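Local coordinates for hypothetical protein PSPTO_2114 (Pseudomonas syringae pv. tomato, PDB 2ODA) that belongs to the haloacid dehalogenase (HAD) superfamily, in a Pseudomonas-specific subfamily whose biochemical function probably departs from that of its better-known phosphatase relatives, at residues L9-S14 and M53-I58; A85-P90 and L118-N123; V109-D114 and W127-A132; G113-L118 and G135-L140. One frame throughout, in Å; residues are numbered along the deposited sequence.

Contacts 1 and 3 lie in one six-stranded parallel sheet, their centres about 10 Å apart. Strand 9-12 of contact 1 neighbours strand 109-112 of contact 3, so the two contacts together span four adjacent central strands. Contacts 2 and 4 both use helix 115-123, sharing L118, with centres about 14 Å apart. Contact 4 lies about 9 Å from contact 3, centre to centre, and shares G113 and D114 with it. Along the chain contact 1 closes before the others open, whereas contacts 2 and 3 interleave. This places a HAD-type sheet at the core, with loops 85-90 and 135-140 packed on the helix that follows strand 109-112.

Contact 1 of 4, residues L9-S14 and M53-I58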
loop_
_atom_site.group_PDB
_atom_site.type_symbol
_atom_site.label_atom_id
_atom_site.label_comp_id
_atom_site.label_asym_id
_atom_site.label_seq_id
_atom_site.Cartn_x
_atom_site.Cartn_y
_atom_site.Cartn_z
ATOM N N LEU B 9 12.077 3.722 5.251
ATOM C CA LEU B 9 12.418 2.403 5.745
ATOM C C LEU B 9 11.606 2.084 6.991
ATOM O O LEU B 9 11.483 2.911 7.916
ATOM C CB LEU B 9 13.922 2.280 6.040
ATOM C CG LEU B 9 14.937 2.560 4.920
ATOM C CD1 LEU B 9 16.363 2.486 5.471
ATOM C CD2 LEU B 9 14.779 1.563 3.770
ATOM N N LEU B 10 11.040 0.881 7.006
ATOM C CA LEU B 10 10.310 0.357 8.169
ATOM C C LEU B 10 11.131 -0.731 8.809
ATOM O O LEU B 10 11.696 -1.557 8.091
ATOM C CB LEU B 10 8.974 -0.228 7.723
ATOM C CG LEU B 10 8.091 0.735 6.917
ATOM C CD1 LEU B 10 6.771 0.022 6.574
ATOM C CD2 LEU B 10 7.836 2.058 7.680
ATOM N N PHE B 11 11.187 -0.754 10.148
ATOM C CA PHE B 11 11.946 -1.784 10.874
ATOM C C PHE B 11 11.074 -2.454 11.913
ATOM O O PHE B 11 10.356 -1.787 12.647
ATOM C CB PHE B 11 13.106 -1.152 11.664
ATOM C CG PHE B 11 14.197 -0.586 10.820
ATOM C CD1 PHE B 11 14.146 0.741 10.392
ATOM C CD2 PHE B 11 15.310 -1.353 10.501
ATOM C CE1 PHE B 11 15.197 1.282 9.621
ATOM C CE2 PHE B 11 16.368 -0.819 9.747
ATOM C CZ PHE B 11 16.301 0.504 9.318
ATOM N N GLY B 12 11.153 -3.773 12.016
ATOM C CA GLY B 12 10.686 -4.407 13.257
ATOM C C GLY B 12 11.485 -3.836 14.437
ATOM O O GLY B 12 12.629 -3.428 14.278
ATOM N N LEU B 13 10.901 -3.819 15.626
ATOM C CA LEU B 13 11.639 -3.390 16.793
ATOM C C LEU B 13 12.365 -4.556 17.483
ATOM O O LEU B 13 13.593 -4.716 17.330
ATOM C CB LEU B 13 10.726 -2.591 17.744
ATOM C CG LEU B 13 11.392 -1.991 18.995
ATOM C CD1 LEU B 13 12.429 -0.852 18.687
ATOM C CD2 LEU B 13 10.298 -1.516 19.934
ATOM N N SER B 14 11.608 -5.385 18.197
ATOM C CA SER B 14 12.146 -6.598 18.832
ATOM C C SER B 14 12.686 -7.606 17.799
ATOM O O SER B 14 12.036 -7.873 16.768
ATOM C CB SER B 14 11.058 -7.232 19.729
ATOM O OG SER B 14 11.421 -8.534 20.153
HETATM N N MSE B 53 17.028 9.815 6.382
HETATM C CA MSE B 53 16.113 8.760 5.883
HETATM C C MSE B 53 14.895 8.668 6.826
HETATM O O MSE B 53 15.071 8.434 8.023
HETATM C CB MSE B 53 16.846 7.403 5.815
HETATM C CG MSE B 53 15.973 6.206 5.351
HETATM SE SE MSE B 53 15.219 6.443 3.535
HETATM C CE MSE B 53 16.868 6.177 2.500
ATOM N N PRO B 54 13.662 8.877 6.304
ATOM C CA PRO B 54 12.501 8.623 7.164
ATOM C C PRO B 54 12.423 7.149 7.553
ATOM O O PRO B 54 12.397 6.270 6.683
ATOM C CB PRO B 54 11.308 9.018 6.287
ATOM C CG PRO B 54 11.909 9.992 5.257
ATOM C CD PRO B 54 13.261 9.385 4.977
ATOM N N CYS B 55 12.401 6.903 8.862
ATOM C CA CYS B 55 12.357 5.549 9.414
ATOM C C CYS B 55 11.299 5.493 10.488
ATOM O O CYS B 55 11.151 6.439 11.257
ATOM C CB CYS B 55 13.719 5.149 10.044
ATOM S SG CYS B 55 15.115 5.110 8.895
ATOM N N ALA B 56 10.570 4.376 10.544
ATOM C CA ALA B 56 9.652 4.109 11.644
ATOM C C ALA B 56 9.865 2.675 12.090
ATOM O O ALA B 56 10.243 1.829 11.263
ATOM C CB ALA B 56 8.209 4.244 11.180
ATOM N N TRP B 57 9.575 2.394 13.362
ATOM C CA TRP B 57 9.577 1.004 13.832
ATOM C C TRP B 57 8.175 0.462 14.013
ATOM O O TRP B 57 7.225 1.212 14.303
ATOM C CB TRP B 57 10.386 0.818 15.125
ATOM C CG TRP B 57 9.844 1.535 16.346
ATOM C CD1 TRP B 57 10.253 2.756 16.832
ATOM C CD2 TRP B 57 8.850 1.049 17.254
ATOM N NE1 TRP B 57 9.551 3.063 17.976
ATOM C CE2 TRP B 57 8.692 2.028 18.267
ATOM C CE3 TRP B 57 8.058 -0.112 17.296
ATOM C CZ2 TRP B 57 7.777 1.882 19.325
ATOM C CZ3 TRP B 57 7.133 -0.257 18.347
ATOM C CH2 TRP B 57 7.001 0.739 19.348
ATOM N N ILE B 58 8.063 -0.854 13.837
ATOM C CA ILE B 58 6.794 -1.561 13.952
ATOM C C ILE B 58 6.959 -2.700 14.933
ATOM O O ILE B 58 7.940 -3.439 14.868
ATOM C CB ILE B 58 6.392 -2.171 12.588
ATOM C CG1 ILE B 58 6.107 -1.048 11.596
ATOM C CG2 ILE B 58 5.195 -3.122 12.739
ATOM C CD1 ILE B 58 5.878 -1.543 10.175
#
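M53, a selenomethionine, meets L9 just before strand 55-58 begins: its CG lies 3.7 Å from L9 CD1, and the two side chains cross at about a right angle. P54 then offers its carbonyl O to L9 N at 2.9 Å, which starts the register. C55 sends SG to the rim of the F11 ring, in its plane and 3.9 Å from CE1, a sulfur-aromatic contact made at the edge. A56 uses both backbone groups, its N donating to L9 O and its O accepting from F11 N at 3.0 Å, while its CB faces L10 CD2 on the other side of the sheet. Four consecutive parallel bridges, L9-C55 to G12-I58, pair the strands as neighbours within the parallel sheet, consistent with the Rossmann-like HAD core. In that family the first catalytic motif normally follows this first strand, and G12 and S14 probably fall where HAD enzymes carry its two aspartates. W57 starts its indole from a CG set between the backbone N and the carbonyl carbon (chi1 65°). L13 CD2 lies over one face of that indole, 3.8 Å from the centroid of the six-membered ring and 13° off the normal. I58 N gives F11 O a bond of 2.7 Å. I58 O accepts from L13 N at 3.1 Å, the donor tilted 34° from the carbonyl plane, and I58 CD1 packs 4.0 Å from L10 CD1.

Contact 2 of 4, residues A85-P90 and L118-N123; sequences AGWPQP and LQSGLN
P88 O is approached by two groups of helix 115-123: N123 ND2 donates to it at 2.8 Å, and S120 CA brings a C-H to within 3.3 Å. The amide nitrogen lies above the P88 carbonyl plane, 42° out of it, although P88 O itself is close to the plane of the N123 amide. This docks the loop that leads into helix 91-99 against helix 115-123, two helices packed beside the parallel sheet of the HAD core. One residue further along the loop, Q89 O accepts from S120 OG at 2.8 Å. The S120 chi1 of 170° puts OG anti to the backbone N and beside the carbonyl carbon, where it meets Q89 O. The two donor side chains, S120 and N123, are three residues apart on the helix. P88, which follows a cis peptide bond, makes an apolar contact, its ring CB 3.6 Å from Q119 CG. P90 CB packs instead against the backbone of N123, 4.0 Å from N123 C. W87 CD1 approaches S120 CB at 4.3 Å; its indole also touches D114 and E60. The second subunit also reaches this contact: P90 packs on its V102 and N123 on its S103, and Q89 NE2 makes weak hydrogen bonds to N101 O and V102 O there. Within the helix, the rotation of the N123 amide is held from its other end, where Q119 NE2 donates to N123 OD1 at 3.2 Å from 52° above that carbonyl plane.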
loop_
_atom_site.group_PDB
_atom_site.type_symbol
_atom_site.label_atom_id
_atom_site.label_comp_id
_atom_site.label_asym_id
_atom_site.label_seq_id
_atom_site.Cartn_x
_atom_site.Cartn_y
_atom_site.Cartn_z
ATOM N N ALA B 85 -6.090 -4.348 12.765
ATOM C CA ALA B 85 -5.945 -5.692 12.208
ATOM C C ALA B 85 -4.443 -6.006 12.175
ATOM O O ALA B 85 -3.677 -5.294 11.515
ATOM C CB ALA B 85 -6.544 -5.764 10.788
ATOM N N GLY B 86 -4.046 -7.042 12.912
ATOM C CA GLY B 86 -2.627 -7.376 13.126
ATOM C C GLY B 86 -2.007 -8.168 12.000
ATOM O O GLY B 86 -2.682 -8.500 11.034
ATOM N N TRP B 87 -0.720 -8.485 12.131
ATOM C CA TRP B 87 -0.006 -9.246 11.123
ATOM C C TRP B 87 -0.716 -10.593 10.871
ATOM O O TRP B 87 -1.278 -11.166 11.792
ATOM C CB TRP B 87 1.428 -9.504 11.593
ATOM C CG TRP B 87 2.145 -8.310 12.183
ATOM C CD1 TRP B 87 1.851 -6.987 12.008
ATOM C CD2 TRP B 87 3.300 -8.352 13.018
ATOM N NE1 TRP B 87 2.739 -6.200 12.704
ATOM C CE2 TRP B 87 3.637 -7.018 13.337
ATOM C CE3 TRP B 87 4.090 -9.394 13.527
ATOM C CZ2 TRP B 87 4.720 -6.692 14.160
ATOM C CZ3 TRP B 87 5.176 -9.065 14.331
ATOM C CH2 TRP B 87 5.475 -7.726 14.645
ATOM N N PRO B 88 -0.671 -11.121 9.642
ATOM C CA PRO B 88 0.014 -10.662 8.442
ATOM C C PRO B 88 -0.766 -9.668 7.563
ATOM O O PRO B 88 -0.331 -9.430 6.435
ATOM C CB PRO B 88 0.235 -11.960 7.663
ATOM C CG PRO B 88 -0.961 -12.804 7.981
ATOM C CD PRO B 88 -1.399 -12.385 9.394
ATOM N N GLN B 89 -1.867 -9.089 8.062
ATOM C CA GLN B 89 -2.574 -8.021 7.332
ATOM C C GLN B 89 -1.610 -6.851 7.018
ATOM O O GLN B 89 -0.697 -6.558 7.820
ATOM C CB GLN B 89 -3.799 -7.492 8.112
ATOM C CG GLN B 89 -4.971 -8.468 8.258
ATOM C CD GLN B 89 -5.527 -8.911 6.924
ATOM O OE1 GLN B 89 -5.158 -9.966 6.412
ATOM N NE2 GLN B 89 -6.421 -8.106 6.351
ATOM N N PRO B 90 -1.763 -6.223 5.831
ATOM C CA PRO B 90 -0.839 -5.149 5.399
ATOM C C PRO B 90 -0.899 -3.870 6.260
ATOM O O PRO B 90 0.022 -3.025 6.197
ATOM C CB PRO B 90 -1.324 -4.816 3.969
ATOM C CG PRO B 90 -2.796 -5.280 3.958
ATOM C CD PRO B 90 -2.769 -6.535 4.797
ATOM N N LEU B 118 7.277 -9.781 8.217
ATOM C CA LEU B 118 7.694 -9.842 6.816
ATOM C C LEU B 118 6.536 -10.141 5.874
ATOM O O LEU B 118 6.424 -9.534 4.806
ATOM C CB LEU B 118 8.827 -10.855 6.611
ATOM C CG LEU B 118 10.125 -10.395 7.293
ATOM C CD1 LEU B 118 11.053 -11.594 7.471
ATOM C CD2 LEU B 118 10.777 -9.258 6.478
ATOM N N GLN B 119 5.685 -11.084 6.252
ATOM C CA GLN B 119 4.469 -11.375 5.479
ATOM C C GLN B 119 3.554 -10.148 5.349
ATOM O O GLN B 119 2.971 -9.909 4.284
ATOM C CB GLN B 119 3.711 -12.557 6.094
ATOM C CG GLN B 119 2.552 -13.089 5.185
ATOM C CD GLN B 119 3.064 -13.656 3.872
ATOM O OE1 GLN B 119 3.741 -14.672 3.854
ATOM N NE2 GLN B 119 2.758 -12.994 2.771
ATOM N N SER B 120 3.403 -9.391 6.436
ATOM C CA SER B 120 2.653 -8.124 6.373
ATOM C C SER B 120 3.280 -7.201 5.309
ATOM O O SER B 120 2.570 -6.601 4.511
ATOM C CB SER B 120 2.618 -7.447 7.758
ATOM O OG SER B 120 2.092 -6.128 7.675
ATOM N N GLY B 121 4.610 -7.088 5.305
ATOM C CA GLY B 121 5.291 -6.204 4.358
ATOM C C GLY B 121 5.101 -6.662 2.921
ATOM O O GLY B 121 4.874 -5.836 2.026
ATOM N N LEU B 122 5.209 -7.974 2.686
ATOM C CA LEU B 122 4.974 -8.531 1.350
ATOM C C LEU B 122 3.529 -8.264 0.934
ATOM O O LEU B 122 3.259 -7.846 -0.183
ATOM C CB LEU B 122 5.257 -10.060 1.326
ATOM C CG LEU B 122 6.727 -10.469 1.519
ATOM C CD1 LEU B 122 6.878 -12.004 1.642
ATOM C CD2 LEU B 122 7.591 -9.948 0.353
ATOM N N ASN B 123 2.597 -8.520 1.839
ATOM C CA ASN B 123 1.168 -8.251 1.567
ATOM C C ASN B 123 0.885 -6.782 1.287
ATOM O O ASN B 123 -0.006 -6.437 0.471
ATOM C CB ASN B 123 0.306 -8.735 2.735
ATOM C CG ASN B 123 0.216 -10.271 2.806
ATOM O OD1 ASN B 123 0.544 -10.950 1.842
ATOM N ND2 ASN B 123 -0.206 -10.812 3.960
#

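Contact 3 of 4, residues V109-D114 and W127-A132; sequences VLISGD and WTIGLA
A beta-alpha-beta unit, strand 109-112, helix 115-123 and strand 127-131, brings V109 beside W127 and makes the two strands parallel neighbours, their axes 18° apart. Three sound backbone bonds fix the register: L110 N to W127 O, I129 N to L110 O, and S112 N to I129 O, the last at 3.1 Å. The fourth, L131 N to S112 O, is weak, with an angle of only 129° at the hydrogen, which is evidence that the pairing fades as strand 109-112 ends. On the face carrying V109, I111, W127 and I129, side chains of the two strands pack together. I111 and I129 both hold CG1 anti to the carbonyl carbon and lie side by side, pointing the same way, with I111 CG1 3.9 Å from I129 CB. V109 CG1 crosses to I129 CD1 at 3.7 Å, and I111 CG2 meets L131 CD1 at 4.0 Å. Helix 179-191 packs on this face through I129 and W127. The face of L110, S112 and T128 is turned instead to helix 115-123. Past the strand end, S112 OG accepts from D114 N at 3.0 Å, an ST turn that shapes the bend into the helix. G113-D114, at the end of the strand next to 9-12, is consistent with the Gly-Asp start of motif IV in HAD-type Rossmannoid folds.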
loop_
_atom_site.group_PDB
_atom_site.type_symbol
_atom_site.label_atom_id
_atom_site.label_comp_id
_atom_site.label_asym_id
_atom_site.label_seq_id
_atom_site.Cartn_x
_atom_site.Cartn_y
_atom_site.Cartn_z
ATOM N N VAL B 109 10.829 0.055 1.970
ATOM C CA VAL B 109 11.409 -1.233 2.387
ATOM C C VAL B 109 11.041 -1.554 3.835
ATOM O O VAL B 109 10.963 -0.652 4.669
ATOM C CB VAL B 109 12.957 -1.225 2.280
ATOM C CG1 VAL B 109 13.532 -2.626 2.536
ATOM C CG2 VAL B 109 13.410 -0.705 0.909
ATOM N N LEU B 110 10.813 -2.846 4.112
ATOM C CA LEU B 110 10.612 -3.318 5.477
ATOM C C LEU B 110 11.768 -4.244 5.796
ATOM O O LEU B 110 12.076 -5.147 5.021
ATOM C CB LEU B 110 9.286 -4.104 5.622
ATOM C CG LEU B 110 9.164 -4.933 6.923
ATOM C CD1 LEU B 110 9.014 -4.033 8.155
ATOM C CD2 LEU B 110 7.965 -5.897 6.841
ATOM N N ILE B 111 12.388 -4.020 6.938
ATOM C CA ILE B 111 13.451 -4.887 7.423
ATOM C C ILE B 111 12.943 -5.562 8.703
ATOM O O ILE B 111 12.508 -4.869 9.616
ATOM C CB ILE B 111 14.705 -4.052 7.746
ATOM C CG1 ILE B 111 15.188 -3.315 6.477
ATOM C CG2 ILE B 111 15.829 -4.942 8.307
ATOM C CD1 ILE B 111 14.863 -1.824 6.452
ATOM N N SER B 112 13.046 -6.897 8.770
ATOM C CA SER B 112 12.574 -7.693 9.929
ATOM C C SER B 112 13.210 -9.095 9.877
ATOM O O SER B 112 13.617 -9.553 8.813
ATOM C CB SER B 112 11.040 -7.825 9.891
ATOM O OG SER B 112 10.530 -8.546 11.012
ATOM N N GLY B 113 13.287 -9.770 11.023
ATOM C CA GLY B 113 13.497 -11.222 11.024
ATOM C C GLY B 113 12.274 -12.061 11.370
ATOM O O GLY B 113 12.376 -13.288 11.500
ATOM N N ASP B 114 11.107 -11.420 11.481
ATOM C CA ASP B 114 9.893 -12.103 11.934
ATOM C C ASP B 114 9.018 -12.455 10.734
ATOM O O ASP B 114 8.591 -11.563 10.000
ATOM C CB ASP B 114 9.091 -11.216 12.908
ATOM C CG ASP B 114 7.864 -11.928 13.484
ATOM O OD1 ASP B 114 7.145 -12.583 12.734
ATOM O OD2 ASP B 114 7.590 -11.806 14.677
ATOM N N TRP B 127 9.154 -3.812 -0.621
ATOM C CA TRP B 127 10.407 -4.558 -0.646
ATOM C C TRP B 127 10.648 -5.066 0.774
ATOM O O TRP B 127 10.288 -4.404 1.754
ATOM C CB TRP B 127 11.582 -3.656 -1.061
ATOM C CG TRP B 127 11.611 -3.350 -2.547
ATOM C CD1 TRP B 127 11.109 -2.237 -3.177
ATOM C CD2 TRP B 127 12.179 -4.170 -3.563
ATOM N NE1 TRP B 127 11.338 -2.320 -4.544
ATOM C CE2 TRP B 127 11.985 -3.503 -4.805
ATOM C CE3 TRP B 127 12.823 -5.418 -3.552
ATOM C CZ2 TRP B 127 12.407 -4.052 -6.026
ATOM C CZ3 TRP B 127 13.255 -5.962 -4.767
ATOM C CH2 TRP B 127 13.048 -5.269 -5.989
ATOM N N THR B 128 11.265 -6.239 0.883
ATOM C CA THR B 128 11.568 -6.827 2.207
ATOM C C THR B 128 13.012 -7.291 2.343
ATOM O O THR B 128 13.574 -7.861 1.416
ATOM C CB THR B 128 10.630 -8.031 2.558
ATOM O OG1 THR B 128 10.751 -9.055 1.567
ATOM C CG2 THR B 128 9.176 -7.587 2.596
ATOM N N ILE B 129 13.599 -7.040 3.511
ATOM C CA ILE B 129 14.924 -7.529 3.855
ATOM C C ILE B 129 14.736 -8.349 5.122
ATOM O O ILE B 129 14.168 -7.852 6.095
ATOM C CB ILE B 129 15.943 -6.367 4.118
ATOM C CG1 ILE B 129 16.131 -5.545 2.828
ATOM C CG2 ILE B 129 17.293 -6.922 4.727
ATOM C CD1 ILE B 129 16.876 -4.161 2.991
ATOM N N GLY B 130 15.181 -9.600 5.078
ATOM C CA GLY B 130 15.126 -10.507 6.212
ATOM C C GLY B 130 16.454 -10.551 6.948
ATOM O O GLY B 130 17.523 -10.340 6.356
ATOM N N LEU B 131 16.377 -10.811 8.250
ATOM C CA LEU B 131 17.551 -10.849 9.114
ATOM C C LEU B 131 17.799 -12.267 9.629
ATOM O O LEU B 131 16.929 -12.868 10.245
ATOM C CB LEU B 131 17.395 -9.842 10.279
ATOM C CG LEU B 131 17.386 -8.341 9.921
ATOM C CD1 LEU B 131 17.154 -7.458 11.163
ATOM C CD2 LEU B 131 18.676 -7.908 9.219
ATOM N N ALA B 132 19.002 -12.788 9.382
ATOM C CA ALA B 132 19.254 -14.232 9.578
ATOM C C ALA B 132 19.708 -14.648 10.989
ATOM O O ALA B 132 19.765 -15.838 11.294
ATOM C CB ALA B 132 20.253 -14.714 8.553
#

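Contact 4 of 4, residues G113-L118 and G135-L140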
loop_
_atom_site.group_PDB
_atom_site.type_symbol
_atom_site.label_atom_id
_atom_site.label_comp_id
_atom_site.label_asym_id
_atom_site.label_seq_id
_atom_site.Cartn_x
_atom_site.Cartn_y
_atom_site.Cartn_z
ATOM N N GLY B 113 13.287 -9.770 11.023
ATOM C CA GLY B 113 13.497 -11.222 11.024
ATOM C C GLY B 113 12.274 -12.061 11.370
ATOM O O GLY B 113 12.376 -13.288 11.500
ATOM N N ASP B 114 11.107 -11.420 11.481
ATOM C CA ASP B 114 9.893 -12.103 11.934
ATOM C C ASP B 114 9.018 -12.455 10.734
ATOM O O ASP B 114 8.591 -11.563 10.000
ATOM C CB ASP B 114 9.091 -11.216 12.908
ATOM C CG ASP B 114 7.864 -11.928 13.484
ATOM O OD1 ASP B 114 7.145 -12.583 12.734
ATOM O OD2 ASP B 114 7.590 -11.806 14.677
ATOM N N PRO B 115 8.753 -13.759 10.525
ATOM C CA PRO B 115 8.034 -14.171 9.310
ATOM C C PRO B 115 6.663 -13.544 9.171
ATOM O O PRO B 115 6.211 -13.318 8.042
ATOM C CB PRO B 115 7.891 -15.688 9.479
ATOM C CG PRO B 115 8.968 -16.065 10.386
ATOM C CD PRO B 115 9.116 -14.926 11.354
ATOM N N ARG B 116 6.020 -13.270 10.299
ATOM C CA ARG B 116 4.672 -12.680 10.305
ATOM C C ARG B 116 4.667 -11.209 9.916
ATOM O O ARG B 116 3.811 -10.756 9.136
ATOM C CB ARG B 116 3.997 -12.877 11.658
ATOM C CG ARG B 116 3.564 -14.342 11.904
ATOM C CD ARG B 116 2.990 -14.530 13.316
ATOM N NE ARG B 116 1.842 -13.636 13.550
ATOM C CZ ARG B 116 1.878 -12.631 14.415
ATOM N NH1 ARG B 116 2.982 -12.431 15.109
ATOM N NH2 ARG B 116 0.830 -11.828 14.590
ATOM N N LEU B 117 5.624 -10.460 10.447
ATOM C CA LEU B 117 5.781 -9.080 10.029
ATOM C C LEU B 117 6.290 -8.969 8.594
ATOM O O LEU B 117 5.800 -8.132 7.827
ATOM C CB LEU B 117 6.652 -8.314 11.028
ATOM C CG LEU B 117 7.054 -6.886 10.617
ATOM C CD1 LEU B 117 5.824 -5.955 10.386
ATOM C CD2 LEU B 117 7.997 -6.311 11.688
ATOM N N LEU B 118 7.277 -9.781 8.217
ATOM C CA LEU B 118 7.694 -9.842 6.816
ATOM C C LEU B 118 6.536 -10.141 5.874
ATOM O O LEU B 118 6.424 -9.534 4.806
ATOM C CB LEU B 118 8.827 -10.855 6.611
ATOM C CG LEU B 118 10.125 -10.395 7.293
ATOM C CD1 LEU B 118 11.053 -11.594 7.471
ATOM C CD2 LEU B 118 10.777 -9.258 6.478
ATOM N N GLY B 135 16.436 -12.837 14.809
ATOM C CA GLY B 135 14.970 -12.925 14.822
ATOM C C GLY B 135 14.443 -14.171 15.511
ATOM O O GLY B 135 15.234 -14.999 15.970
ATOM N N PRO B 136 13.101 -14.345 15.543
ATOM C CA PRO B 136 12.493 -15.476 16.267
ATOM C C PRO B 136 12.800 -16.879 15.716
ATOM O O PRO B 136 12.709 -17.860 16.460
ATOM C CB PRO B 136 10.971 -15.167 16.207
ATOM C CG PRO B 136 10.807 -14.356 14.965
ATOM C CD PRO B 136 12.083 -13.497 14.896
ATOM N N LEU B 137 13.168 -16.995 14.439
ATOM C CA LEU B 137 13.524 -18.299 13.863
ATOM C C LEU B 137 14.831 -18.814 14.452
ATOM O O LEU B 137 15.076 -20.026 14.494
ATOM C CB LEU B 137 13.662 -18.225 12.351
ATOM C CG LEU B 137 12.359 -18.003 11.597
ATOM C CD1 LEU B 137 12.657 -17.624 10.149
ATOM C CD2 LEU B 137 11.507 -19.260 11.664
ATOM N N CYS B 138 15.667 -17.889 14.897
ATOM C CA CYS B 138 16.830 -18.243 15.710
ATOM C C CYS B 138 16.448 -18.253 17.205
ATOM O O CYS B 138 16.684 -19.237 17.896
ATOM C CB CYS B 138 17.992 -17.280 15.411
ATOM S SG CYS B 138 18.457 -17.259 13.640
ATOM N N GLY B 139 15.875 -17.158 17.693
ATOM C CA GLY B 139 15.276 -17.120 19.018
ATOM C C GLY B 139 16.257 -17.337 20.165
ATOM O O GLY B 139 15.873 -17.836 21.221
ATOM N N LEU B 140 17.526 -16.986 19.966
ATOM C CA LEU B 140 18.497 -17.150 21.037
ATOM C C LEU B 140 19.004 -15.798 21.532
ATOM O O LEU B 140 19.289 -14.888 20.728
ATOM C CB LEU B 140 19.661 -18.036 20.588
ATOM C CG LEU B 140 19.361 -19.487 20.186
ATOM C CD1 LEU B 140 20.676 -20.155 19.799
ATOM C CD2 LEU B 140 18.728 -20.209 21.344
HETATM O O HOH W 1 14.015 -15.030 12.508
#
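G113 and P136 form the close part of this contact, with P136 CD 3.4 Å from G113 O. The CA atoms of G113 and G135, both without side chains, approach to 4.4 Å. A water joins this tight end to the loop, donating to the buried G113 O at 2.6 Å and accepting from L137 N at 2.9 Å. The P136 ring then leans on the start of the helix: its CG stands 3.9 Å from D114 CA, and it slides past the P115 ring in the opposite direction. D114 is the N-cap of the helix, its OD1 accepting from R116 N at 2.8 Å and weakly from L117 N. By contrast, the outer side of P136 and L137 faces solvent more openly, and there P115 CG touches L137 CD1 at 4.0 Å, the two side chains crossing at a slant. In the fold, loop 135-140 follows strand 127-131 and lies against the N-terminus of helix 115-123, just past the end of strand 109-112, while L137 rests on K163 and L164 of helix 150-167 and P115 on L167 of the same helix.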